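Local atomic coordinates of MHC class I protein (Ginglymostoma cirratum, PDB entry 6LUP), a protein that probably presents peptides at the cell surface for recognition by T-cell receptors, as other MHC class I molecules do. Residues 209-214 / 250-255; 222-227 / 235-240. All coordinates share one frame; numbering follows the deposited sequence.

Contact 1 of 2, residues 209-214 / 250-255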
# COMPACT_ATOMS: atom_id res chain seq x y z
N VAL A 209 -16.40 -0.36 -10.77
CA VAL A 209 -17.75 -0.64 -10.27
C VAL A 209 -18.68 0.55 -10.52
O VAL A 209 -18.47 1.65 -10.00
CB VAL A 209 -17.74 -1.11 -8.79
CG1 VAL A 209 -16.72 -0.33 -7.98
CG2 VAL A 209 -19.13 -1.03 -8.17
N ASN A 210 -19.71 0.32 -11.33
CA ASN A 210 -20.60 1.39 -11.75
C ASN A 210 -22.06 1.01 -11.53
O ASN A 210 -22.43 -0.16 -11.68
CB ASN A 210 -20.35 1.75 -13.21
CG ASN A 210 -18.95 2.29 -13.45
OD1 ASN A 210 -18.65 3.43 -13.10
ND2 ASN A 210 -18.10 1.47 -14.06
N LEU A 211 -22.87 2.00 -11.19
CA LEU A 211 -24.29 1.79 -10.92
C LEU A 211 -25.17 2.27 -12.06
O LEU A 211 -24.87 3.27 -12.72
CB LEU A 211 -24.69 2.47 -9.61
CG LEU A 211 -24.50 1.66 -8.33
CD1 LEU A 211 -23.03 1.41 -8.00
CD2 LEU A 211 -25.18 2.37 -7.17
N PHE A 212 -26.26 1.54 -12.29
CA PHE A 212 -27.15 1.81 -13.41
C PHE A 212 -28.62 1.87 -13.01
O PHE A 212 -29.13 0.99 -12.31
CB PHE A 212 -26.96 0.78 -14.52
CG PHE A 212 -25.71 0.99 -15.33
CD1 PHE A 212 -24.48 0.51 -14.88
CD2 PHE A 212 -25.77 1.66 -16.55
CE1 PHE A 212 -23.33 0.71 -15.63
CE2 PHE A 212 -24.62 1.85 -17.30
CZ PHE A 212 -23.40 1.38 -16.84
N ARG A 213 -29.30 2.92 -13.48
CA ARG A 213 -30.74 3.05 -13.32
C ARG A 213 -31.42 2.79 -14.65
O ARG A 213 -31.29 3.58 -15.58
CB ARG A 213 -31.10 4.44 -12.79
CG ARG A 213 -32.59 4.63 -12.56
CD ARG A 213 -32.90 5.97 -11.90
NE ARG A 213 -34.34 6.14 -11.70
CZ ARG A 213 -35.16 6.72 -12.58
NH1 ARG A 213 -36.45 6.83 -12.30
NH2 ARG A 213 -34.69 7.20 -13.73
N ASP A 214 -32.14 1.67 -14.72
CA ASP A 214 -32.95 1.30 -15.89
C ASP A 214 -32.20 1.45 -17.23
O ASP A 214 -32.71 2.09 -18.17
CB ASP A 214 -34.26 2.10 -15.89
CG ASP A 214 -35.38 1.41 -16.66
OD1 ASP A 214 -35.57 0.19 -16.48
OD2 ASP A 214 -36.08 2.10 -17.43
N TYR A 250 -32.70 -1.41 -10.86
CA TYR A 250 -31.33 -1.04 -10.53
C TYR A 250 -30.35 -2.19 -10.71
O TYR A 250 -30.61 -3.31 -10.27
CB TYR A 250 -31.24 -0.51 -9.10
CG TYR A 250 -31.90 0.83 -8.91
CD1 TYR A 250 -31.27 2.00 -9.35
CD2 TYR A 250 -33.14 0.94 -8.29
CE1 TYR A 250 -31.87 3.24 -9.17
CE2 TYR A 250 -33.75 2.17 -8.11
CZ TYR A 250 -33.11 3.32 -8.55
OH TYR A 250 -33.70 4.55 -8.37
N SER A 251 -29.23 -1.89 -11.36
CA SER A 251 -28.16 -2.86 -11.52
C SER A 251 -26.80 -2.30 -11.11
O SER A 251 -26.55 -1.10 -11.21
CB SER A 251 -28.12 -3.39 -12.96
OG SER A 251 -27.81 -2.36 -13.88
N CYS A 252 -25.94 -3.19 -10.62
CA CYS A 252 -24.56 -2.87 -10.33
C CYS A 252 -23.65 -3.71 -11.23
O CYS A 252 -23.79 -4.93 -11.31
CB CYS A 252 -24.25 -3.14 -8.86
SG CYS A 252 -22.53 -2.81 -8.43
N VAL A 253 -22.73 -3.03 -11.92
CA VAL A 253 -21.83 -3.69 -12.86
C VAL A 253 -20.37 -3.62 -12.38
O VAL A 253 -19.88 -2.55 -12.02
CB VAL A 253 -22.00 -3.15 -14.30
CG1 VAL A 253 -21.50 -1.71 -14.41
CG2 VAL A 253 -21.28 -4.03 -15.30
N VAL A 254 -19.70 -4.77 -12.36
CA VAL A 254 -18.34 -4.86 -11.83
C VAL A 254 -17.36 -5.41 -12.86
O VAL A 254 -17.61 -6.43 -13.50
CB VAL A 254 -18.29 -5.71 -10.55
CG1 VAL A 254 -16.89 -5.68 -9.94
CG2 VAL A 254 -19.31 -5.23 -9.53
N ASP A 255 -16.23 -4.72 -13.01
CA ASP A 255 -15.10 -5.19 -13.81
C ASP A 255 -13.86 -5.40 -12.95
O ASP A 255 -13.37 -4.47 -12.30
CB ASP A 255 -14.80 -4.23 -14.96
CG ASP A 255 -15.70 -4.45 -16.15
OD1 ASP A 255 -15.45 -5.42 -16.91
OD2 ASP A 255 -16.65 -3.66 -16.33
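Phe212 carries CG anti to its carbonyl carbon (chi1 -76°) and Val253 holds CG1 between its backbone N and carbonyl carbon (chi1 69°), and the two groups meet on one face of the paired strands. Val253 CG1 comes in at the edge of the phenyl ring, near its plane, and lies 3.3 Å from Phe212 CE1, a tight apolar contact. Ser251 adds to this face, its OG 3.3 Å from Phe212 CB. On the other face the buried Val209, Leu211, Cys252 and Val254 form the apolar part, which Arg213 and Tyr250 continue to the exposed end. Cys252 SG touches Val209 CG2 at 3.8 Å and lies 4.3 Å from Leu211 CD1, while its disulfide to Cys197 ties the strand to the opposite sheet. At the ladder's end the extended chain of Arg213 crosses Tyr250, with CG 3.7 Å from Tyr250 CE1 and the guanidinium plane turned 57° from the ring.

The backbones run antiparallel. Asn210 and Val253 exchange both of their N-H...O bonds, as do Phe212 and Ser251, with Ser251 N reaching Phe212 O at 3.0 Å. The four bonds satisfy the facing N-H and C=O groups of these residues; Val209, Leu211, Cys252 and Val254, with half of the intersheet disulfide, are turned into the core of the immunoglobulin-type sandwich, whereas Asn210, Phe212 and Ser251 remain partly exposed around the buried Val253.

Contact 2 of 2, residues 222-227 / 235-240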
# COMPACT_ATOMS: atom_id res chain seq x y z
N GLU A 222 -21.70 7.90 -4.60
CA GLU A 222 -20.76 7.94 -3.48
C GLU A 222 -19.92 6.67 -3.36
O GLU A 222 -20.45 5.55 -3.36
CB GLU A 222 -21.48 8.26 -2.18
CG GLU A 222 -20.56 8.80 -1.09
CD GLU A 222 -21.11 10.03 -0.39
OE1 GLU A 222 -22.35 10.17 -0.30
OE2 GLU A 222 -20.30 10.86 0.06
N SER A 223 -18.61 6.84 -3.24
CA SER A 223 -17.70 5.71 -3.20
C SER A 223 -16.63 5.87 -2.13
O SER A 223 -16.00 6.92 -2.02
CB SER A 223 -17.05 5.49 -4.57
OG SER A 223 -16.11 4.43 -4.53
N THR A 224 -16.42 4.81 -1.35
CA THR A 224 -15.34 4.76 -0.38
C THR A 224 -13.99 4.74 -1.08
O THR A 224 -12.99 5.17 -0.51
CB THR A 224 -15.42 3.50 0.52
OG1 THR A 224 -15.38 2.32 -0.29
CG2 THR A 224 -16.66 3.52 1.39
N GLY A 225 -13.98 4.24 -2.31
CA GLY A 225 -12.74 3.92 -3.00
C GLY A 225 -12.27 2.55 -2.55
O GLY A 225 -12.78 2.01 -1.56
N VAL A 226 -11.31 1.98 -3.26
CA VAL A 226 -10.75 0.69 -2.88
C VAL A 226 -9.97 0.84 -1.56
O VAL A 226 -9.26 1.82 -1.36
CB VAL A 226 -9.92 0.06 -4.02
CG1 VAL A 226 -8.77 0.97 -4.44
CG2 VAL A 226 -9.39 -1.32 -3.63
N ARG A 227 -10.16 -0.13 -0.66
CA ARG A 227 -9.46 -0.15 0.62
C ARG A 227 -9.12 -1.58 1.02
O ARG A 227 -9.85 -2.51 0.66
CB ARG A 227 -10.27 0.56 1.70
CG ARG A 227 -11.69 0.04 1.87
CD ARG A 227 -12.52 0.97 2.73
NE ARG A 227 -13.83 0.39 3.01
CZ ARG A 227 -14.82 1.02 3.63
NH1 ARG A 227 -14.66 2.27 4.06
NH2 ARG A 227 -15.98 0.40 3.83
N GLN A 235 -11.58 -4.23 -0.80
CA GLN A 235 -13.02 -3.99 -0.82
C GLN A 235 -13.35 -2.58 -1.29
O GLN A 235 -12.50 -1.68 -1.24
CB GLN A 235 -13.65 -4.26 0.56
CG GLN A 235 -13.22 -3.30 1.65
CD GLN A 235 -14.10 -3.37 2.88
OE1 GLN A 235 -14.06 -4.34 3.65
NE2 GLN A 235 -14.91 -2.34 3.08
N ILE A 236 -14.59 -2.39 -1.75
CA ILE A 236 -15.08 -1.08 -2.16
C ILE A 236 -16.60 -1.01 -2.01
O ILE A 236 -17.31 -1.99 -2.26
CB ILE A 236 -14.64 -0.72 -3.60
CG1 ILE A 236 -15.07 0.71 -3.96
CG2 ILE A 236 -15.12 -1.75 -4.61
CD1 ILE A 236 -14.41 1.28 -5.20
N HIS A 237 -17.07 0.16 -1.59
CA HIS A 237 -18.50 0.43 -1.48
C HIS A 237 -18.84 1.58 -2.42
O HIS A 237 -18.27 2.66 -2.30
CB HIS A 237 -18.87 0.82 -0.05
CG HIS A 237 -18.71 -0.28 0.95
ND1 HIS A 237 -19.76 -0.77 1.70
CD2 HIS A 237 -17.62 -0.99 1.33
CE1 HIS A 237 -19.32 -1.73 2.50
NE2 HIS A 237 -18.03 -1.88 2.29
N ARG A 238 -19.75 1.33 -3.36
CA ARG A 238 -20.36 2.41 -4.13
C ARG A 238 -21.86 2.47 -3.89
O ARG A 238 -22.58 1.49 -4.12
CB ARG A 238 -20.05 2.31 -5.62
CG ARG A 238 -20.39 3.61 -6.36
CD ARG A 238 -20.10 3.55 -7.85
NE ARG A 238 -18.67 3.55 -8.15
CZ ARG A 238 -17.87 4.62 -8.09
NH1 ARG A 238 -18.34 5.80 -7.72
NH2 ARG A 238 -16.59 4.49 -8.40
N SER A 239 -22.33 3.62 -3.42
CA SER A 239 -23.74 3.80 -3.07
C SER A 239 -24.33 5.06 -3.69
O SER A 239 -23.65 6.08 -3.87
CB SER A 239 -23.92 3.83 -1.56
OG SER A 239 -23.12 4.84 -0.97
N THR A 240 -25.62 4.99 -3.99
CA THR A 240 -26.36 6.12 -4.53
C THR A 240 -27.64 6.36 -3.73
O THR A 240 -28.06 5.50 -2.95
CB THR A 240 -26.70 5.92 -6.03
OG1 THR A 240 -27.10 7.17 -6.59
CG2 THR A 240 -27.80 4.88 -6.23
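The strands of this hairpin run antiparallel, but the register slips by one residue between Ser223 and Arg227, leaving one ladder at Glu222-Ser239 and another at Arg227-Gln235, each closed by a reciprocal pair of backbone bonds. Thr224 spans the interruption. Its N donates to His237 O, and its hydroxyl accepts from His237 N (OG1 to N 3.0 Å, N-H...O angle 163°), taking the part that a main-chain carbonyl plays in a regular ladder. Thr224 OG1 also donates to Gly225 O at 2.9 Å, so two bonds fix the hydroxyl. Ser223 OG, anti to its own backbone N, accepts from Gly225 N at 3.1 Å in an ST turn, and Gly225 follows with positive phi.

Ile236 packs against this turn, its CD1 3.6 Å from Ser223 OG and its CG1 against the Gly225 carbonyl. Ser223 CB sits over one face of the Arg238 guanidinium, 3.3 Å above the plane and offset toward the rim; Arg238 NE is hydrogen-bonded to Val209 O of strand 208-213. On the opposite side of the strands Arg227 extends past Gln235, with CG against CG at 3.7 Å, and brings NH2 to 3.3 Å from His237 CD2, the guanidinium and imidazole planes 63° apart.

A second protein chain, in this family normally beta2-microglobulin, approaches here: one of its aromatic side chains is hydrogen-bonded to His237 ND1, and Arg227 makes a cation-pi contact with an aromatic side chain of that same chain. Strand 222-228 is the outermost of its four-stranded sheet within its own chain, while strand 234-241 pairs on its far edge with strand 194-202 and packs Ile236 and Thr240 toward strand 208-213.

Overall arrangement
Contacts 1 and 2 both belong to the immunoglobulin C1-set domain, one in each of the two facing antiparallel sheets of its beta-sandwich, with centres about 13 Å apart. Along the chain the order is 209-214, 222-227, 235-240 and 250-255, so the hairpin of contact 2 falls between the two strands of contact 1. The sheets meet through their inward faces: Leu211 CD1 packs on Arg238 CD at 3.6 Å, and Val209 CG1 on Ile236 CD1 at 3.9 Å. Contact 2 bears on the partner chain of the assembly, whereas the segments of contact 1 touch no other protein chain in it.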